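Local structure of single-stranded DNA-binding protein 1 (Streptomyces coelicolor, 4DAM) at the interface of chains A and B. The protein binds single-stranded DNA as a homotetramer, through the OB-fold domain that makes up most of this fragment. Numbering follows the deposited sequence. Chains: chain A/B, Single-stranded DNA-binding protein 1.

The interface of chains A and B. Residues chain A 18-21, 45, 47, 61, 63, 65; chain B 14-16, 93-95.
A:His61 holds CG anti to its backbone N (chi1 178°), whereas A:Asn63 and the engineered B:Ile16 (chi1 -66°) turn theirs, CG and CG1, to the side of the backbone N. This patch of the two-fold interface between OB-fold subunits lays the N-terminal segment of chain B, B:Asn14 to B:Ile16, and strand 86-96 over the sheet face of chain A. The imidazole of A:His61 meets the strand edge-on: NE2 donates to the carbonyl O of B:Val95 at 2.9 Å. That oxygen lies in the ring plane, but the donor sits 51° above the carbonyl plane, so the bond misses the lone pairs. An alanine here would lose this bond and the contact of CD2 with the B:Lys94 methylene CD, and would probably loosen the grip on strand 86-96. Next along, the A:Asn63 amide faces the same backbone like against like as modelled: OD1 lies 2.9 Å from B:Leu93 O, and ND2 2.8 Å from B:Val95 N. Exchanging the two amide atoms would probably turn both clashes into hydrogen bonds. B:Asn14 hints at the same error, with OD1 2.8 Å from A:Val21 O. B:Ile16 crosses A:Ile18 and A:Val45 at about right angles, its CG2 3.6 Å from A:Ile18 CG1. Its CD1 tip is pressed tightly onto the A:Ala20 backbone, 3.4 Å from CA. The tip of A:Phe65 meets B:Leu93 CD2 head-on, extending the apolar patch. Near the CD1 tip of B:Ile16 a water bridges the chains, 3.2 Å from A:Cys19 O and 3.0 Å from B:Glu15 O.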
ATOM      1  N   ILE A  18       1.372  -5.590  -0.144  1.00 16.98           N
ATOM      2  CA  ILE A  18       0.562  -5.302  -1.311  1.00 18.53           C
ATOM      3  C   ILE A  18      -0.869  -5.708  -1.017  1.00 17.56           C
ATOM      4  O   ILE A  18      -1.108  -6.662  -0.274  1.00 16.50           O
ATOM      5  CB  ILE A  18       1.113  -6.088  -2.527  1.00 18.82           C
ATOM      6  CG1 ILE A  18       0.337  -5.883  -3.808  1.00 28.42           C
ATOM      7  CG2 ILE A  18       1.085  -7.574  -2.287  1.00 26.54           C
ATOM      8  CD1 ILE A  18       1.006  -6.670  -4.930  1.00 28.87           C
ATOM      9  N   CYS A  19      -1.802  -4.965  -1.591  1.00 16.19           N
ATOM     10  CA  CYS A  19      -3.198  -5.381  -1.602  1.00 19.78           C
ATOM     11  C   CYS A  19      -3.602  -5.446  -3.066  1.00 21.99           C
ATOM     12  O   CYS A  19      -3.411  -4.477  -3.820  1.00 26.45           O
ATOM     13  CB  CYS A  19      -4.054  -4.393  -0.840  0.33 21.88           C
ATOM     14  SG  CYS A  19      -5.792  -4.857  -1.033  0.36 23.17           S
ATOM     15  N   ALA A  20      -4.070  -6.617  -3.480  1.00 20.39           N
ATOM     16  CA  ALA A  20      -4.346  -6.931  -4.897  1.00 19.08           C
ATOM     17  C   ALA A  20      -5.802  -7.383  -4.979  1.00 21.90           C
ATOM     18  O   ALA A  20      -6.252  -8.207  -4.183  1.00 20.61           O
ATOM     19  CB  ALA A  20      -3.404  -8.031  -5.402  1.00 22.19           C
ATOM     20  N   VAL A  21      -6.542  -6.774  -5.885  1.00 18.79           N
ATOM     21  CA  VAL A  21      -7.949  -7.095  -6.098  1.00 17.80           C
ATOM     22  C   VAL A  21      -8.055  -7.668  -7.491  1.00 17.63           C
ATOM     23  O   VAL A  21      -7.776  -6.985  -8.479  1.00 18.70           O
ATOM     24  CB  VAL A  21      -8.797  -5.833  -5.941  1.00 22.52           C
ATOM     25  CG1 VAL A  21     -10.285  -6.164  -6.117  1.00 26.44           C
ATOM     26  CG2 VAL A  21      -8.530  -5.202  -4.577  1.00 25.57           C
ATOM     27  N   VAL A  45      -4.847  -9.661 -11.878  1.00 15.84           N
ATOM     28  CA  VAL A  45      -5.261  -8.334 -11.466  1.00 16.23           C
ATOM     29  C   VAL A  45      -5.192  -7.400 -12.678  1.00 18.89           C
ATOM     30  O   VAL A  45      -4.102  -7.071 -13.161  1.00 18.77           O
ATOM     31  CB  VAL A  45      -4.352  -7.815 -10.322  1.00 16.41           C
ATOM     32  CG1 VAL A  45      -4.743  -6.404  -9.889  1.00 18.92           C
ATOM     33  CG2 VAL A  45      -4.318  -8.793  -9.152  1.00 17.16           C
ATOM     34  N   ALA A  47      -5.836  -3.868 -14.493  1.00 20.12           N
ATOM     35  CA  ALA A  47      -6.071  -2.428 -14.396  1.00 19.77           C
ATOM     36  C   ALA A  47      -7.073  -2.064 -15.487  1.00 22.16           C
ATOM     37  O   ALA A  47      -7.115  -2.705 -16.528  1.00 25.17           O
ATOM     38  CB  ALA A  47      -4.767  -1.653 -14.576  1.00 25.44           C
ATOM     39  N   HIS A  61      -3.254  -3.277 -18.478  1.00 28.29           N
ATOM     40  CA  HIS A  61      -2.323  -4.353 -18.181  1.00 25.23           C
ATOM     41  C   HIS A  61      -2.856  -5.290 -17.116  1.00 23.34           C
ATOM     42  O   HIS A  61      -3.463  -4.852 -16.137  1.00 24.70           O
ATOM     43  CB  HIS A  61      -1.017  -3.738 -17.702  1.00 24.96           C
ATOM     44  CG  HIS A  61       0.020  -4.744 -17.328  1.00 23.84           C
ATOM     45  ND1 HIS A  61       0.686  -5.480 -18.246  1.00 27.32           N
ATOM     46  CD2 HIS A  61       0.464  -5.164 -16.087  1.00 23.44           C
ATOM     47  CE1 HIS A  61       1.527  -6.315 -17.617  1.00 25.56           C
ATOM     48  NE2 HIS A  61       1.402  -6.111 -16.294  1.00 23.54           N
ATOM     49  N   ASN A  63      -1.625  -7.829 -14.258  1.00 17.10           N
ATOM     50  CA  ASN A  63      -0.602  -8.380 -13.387  1.00 16.68           C
ATOM     51  C   ASN A  63      -1.029  -9.786 -12.961  1.00 15.97           C
ATOM     52  O   ASN A  63      -2.130  -9.971 -12.409  1.00 18.20           O
ATOM     53  CB  ASN A  63      -0.424  -7.550 -12.103  1.00 16.82           C
ATOM     54  CG  ASN A  63       0.382  -6.256 -12.285  1.00 17.28           C
ATOM     55  OD1 ASN A  63       0.288  -5.309 -11.465  1.00 20.68           O
ATOM     56  ND2 ASN A  63       1.174  -6.201 -13.319  1.00 14.54           N
ATOM     57  N   PHE A  65      -0.008 -12.868 -10.309  1.00 14.76           N
ATOM     58  CA  PHE A  65       0.702 -13.238  -9.097  1.00 14.48           C
ATOM     59  C   PHE A  65       0.421 -14.678  -8.741  1.00 16.18           C
ATOM     60  O   PHE A  65      -0.670 -15.194  -8.985  1.00 17.78           O
ATOM     61  CB  PHE A  65       0.251 -12.398  -7.911  1.00 13.62           C
ATOM     62  CG  PHE A  65       0.401 -10.922  -8.088  1.00 13.73           C
ATOM     63  CD1 PHE A  65      -0.638 -10.152  -8.584  1.00 16.28           C
ATOM     64  CD2 PHE A  65       1.584 -10.297  -7.727  1.00 13.17           C
ATOM     65  CE1 PHE A  65      -0.506  -8.794  -8.736  1.00 17.16           C
ATOM     66  CE2 PHE A  65       1.725  -8.939  -7.883  1.00 15.63           C
ATOM     67  CZ  PHE A  65       0.680  -8.179  -8.397  1.00 16.89           C
TER
ATOM     68  N   ASN B  14      -8.153  -0.167 -10.385  1.00 27.92           N
ATOM     69  CA  ASN B  14      -7.478  -1.416 -10.019  1.00 26.37           C
ATOM     70  C   ASN B  14      -5.992  -1.497 -10.370  1.00 22.90           C
ATOM     71  O   ASN B  14      -5.475  -2.530 -10.782  1.00 23.16           O
ATOM     72  CB  ASN B  14      -8.186  -2.606 -10.615  1.00 26.73           C
ATOM     73  CG  ASN B  14      -7.875  -3.869  -9.877  1.00 26.15           C
ATOM     74  OD1 ASN B  14      -7.852  -4.947 -10.460  1.00 32.39           O
ATOM     75  ND2 ASN B  14      -7.600  -3.741  -8.577  1.00 24.32           N
ATOM     76  N   GLU B  15      -5.333  -0.368 -10.213  1.00 22.62           N
ATOM     77  CA  GLU B  15      -3.894  -0.325 -10.249  1.00 24.62           C
ATOM     78  C   GLU B  15      -3.412  -0.858  -8.902  1.00 24.41           C
ATOM     79  O   GLU B  15      -4.095  -0.741  -7.886  1.00 27.33           O
ATOM     80  CB  GLU B  15      -3.430   1.108 -10.479  1.00 30.11           C
ATOM     81  CG  GLU B  15      -3.849   1.672 -11.824  1.00 37.06           C
ATOM     82  CD  GLU B  15      -2.856   1.374 -12.923  1.00 42.11           C
ATOM     83  OE1 GLU B  15      -2.005   0.464 -12.758  1.00 46.09           O
ATOM     84  OE2 GLU B  15      -2.915   2.077 -13.950  1.00 51.78           O
ATOM     85  N   ILE B  16      -2.235  -1.474  -8.907  0.50 23.16           N
ATOM     86  CA  ILE B  16      -1.611  -1.932  -7.673  0.50 23.61           C
ATOM     87  C   ILE B  16      -0.542  -0.918  -7.313  0.50 22.05           C
ATOM     88  O   ILE B  16       0.450  -0.792  -8.017  0.50 24.46           O
ATOM     89  CB  ILE B  16      -0.896  -3.293  -7.788  0.50 27.95           C
ATOM     90  CG1 ILE B  16      -1.858  -4.439  -8.047  0.50 28.54           C
ATOM     91  CG2 ILE B  16      -0.101  -3.579  -6.526  0.50 30.58           C
ATOM     92  CD1 ILE B  16      -2.880  -4.600  -6.968  0.50 27.49           C
ATOM     93  N   LEU B  93       2.815  -0.784  -9.574  1.00 14.18           N
ATOM     94  CA  LEU B  93       3.519  -2.037  -9.847  1.00 14.71           C
ATOM     95  C   LEU B  93       3.043  -2.652 -11.150  1.00 14.77           C
ATOM     96  O   LEU B  93       1.840  -2.803 -11.359  1.00 15.76           O
ATOM     97  CB  LEU B  93       3.292  -3.011  -8.703  1.00 16.58           C
ATOM     98  CG  LEU B  93       3.954  -4.377  -8.844  1.00 16.73           C
ATOM     99  CD1 LEU B  93       5.469  -4.220  -8.887  1.00 19.50           C
ATOM    100  CD2 LEU B  93       3.516  -5.312  -7.736  1.00 19.52           C
ATOM    101  N   LYS B  94       3.988  -2.981 -12.023  1.00 15.35           N
ATOM    102  CA  LYS B  94       3.694  -3.678 -13.272  1.00 16.29           C
ATOM    103  C   LYS B  94       4.594  -4.901 -13.386  1.00 19.94           C
ATOM    104  O   LYS B  94       5.815  -4.780 -13.479  1.00 22.44           O
ATOM    105  CB  LYS B  94       3.909  -2.769 -14.482  1.00 21.61           C
ATOM    106  CG  LYS B  94       3.131  -1.494 -14.434  1.00 25.89           C
ATOM    107  CD  LYS B  94       1.689  -1.698 -14.676  1.00 28.45           C
ATOM    108  CE  LYS B  94       1.129  -0.316 -14.379  1.00 37.94           C
ATOM    109  NZ  LYS B  94       1.518   0.746 -15.350  1.00 43.77           N
ATOM    110  N   VAL B  95       3.990  -6.075 -13.330  1.00 16.85           N
ATOM    111  CA  VAL B  95       4.675  -7.338 -13.480  1.00 17.86           C
ATOM    112  C   VAL B  95       4.552  -7.699 -14.959  1.00 19.55           C
ATOM    113  O   VAL B  95       3.454  -7.958 -15.457  1.00 18.40           O
ATOM    114  CB  VAL B  95       4.076  -8.411 -12.536  1.00 21.35           C
ATOM    115  CG1 VAL B  95       4.831  -9.728 -12.676  1.00 23.23           C
ATOM    116  CG2 VAL B  95       4.044  -7.906 -11.082  1.00 22.57           C
TER
HETATM  117  O   HOH W   1      -5.064  -2.458  -5.603  1.00 47.06           O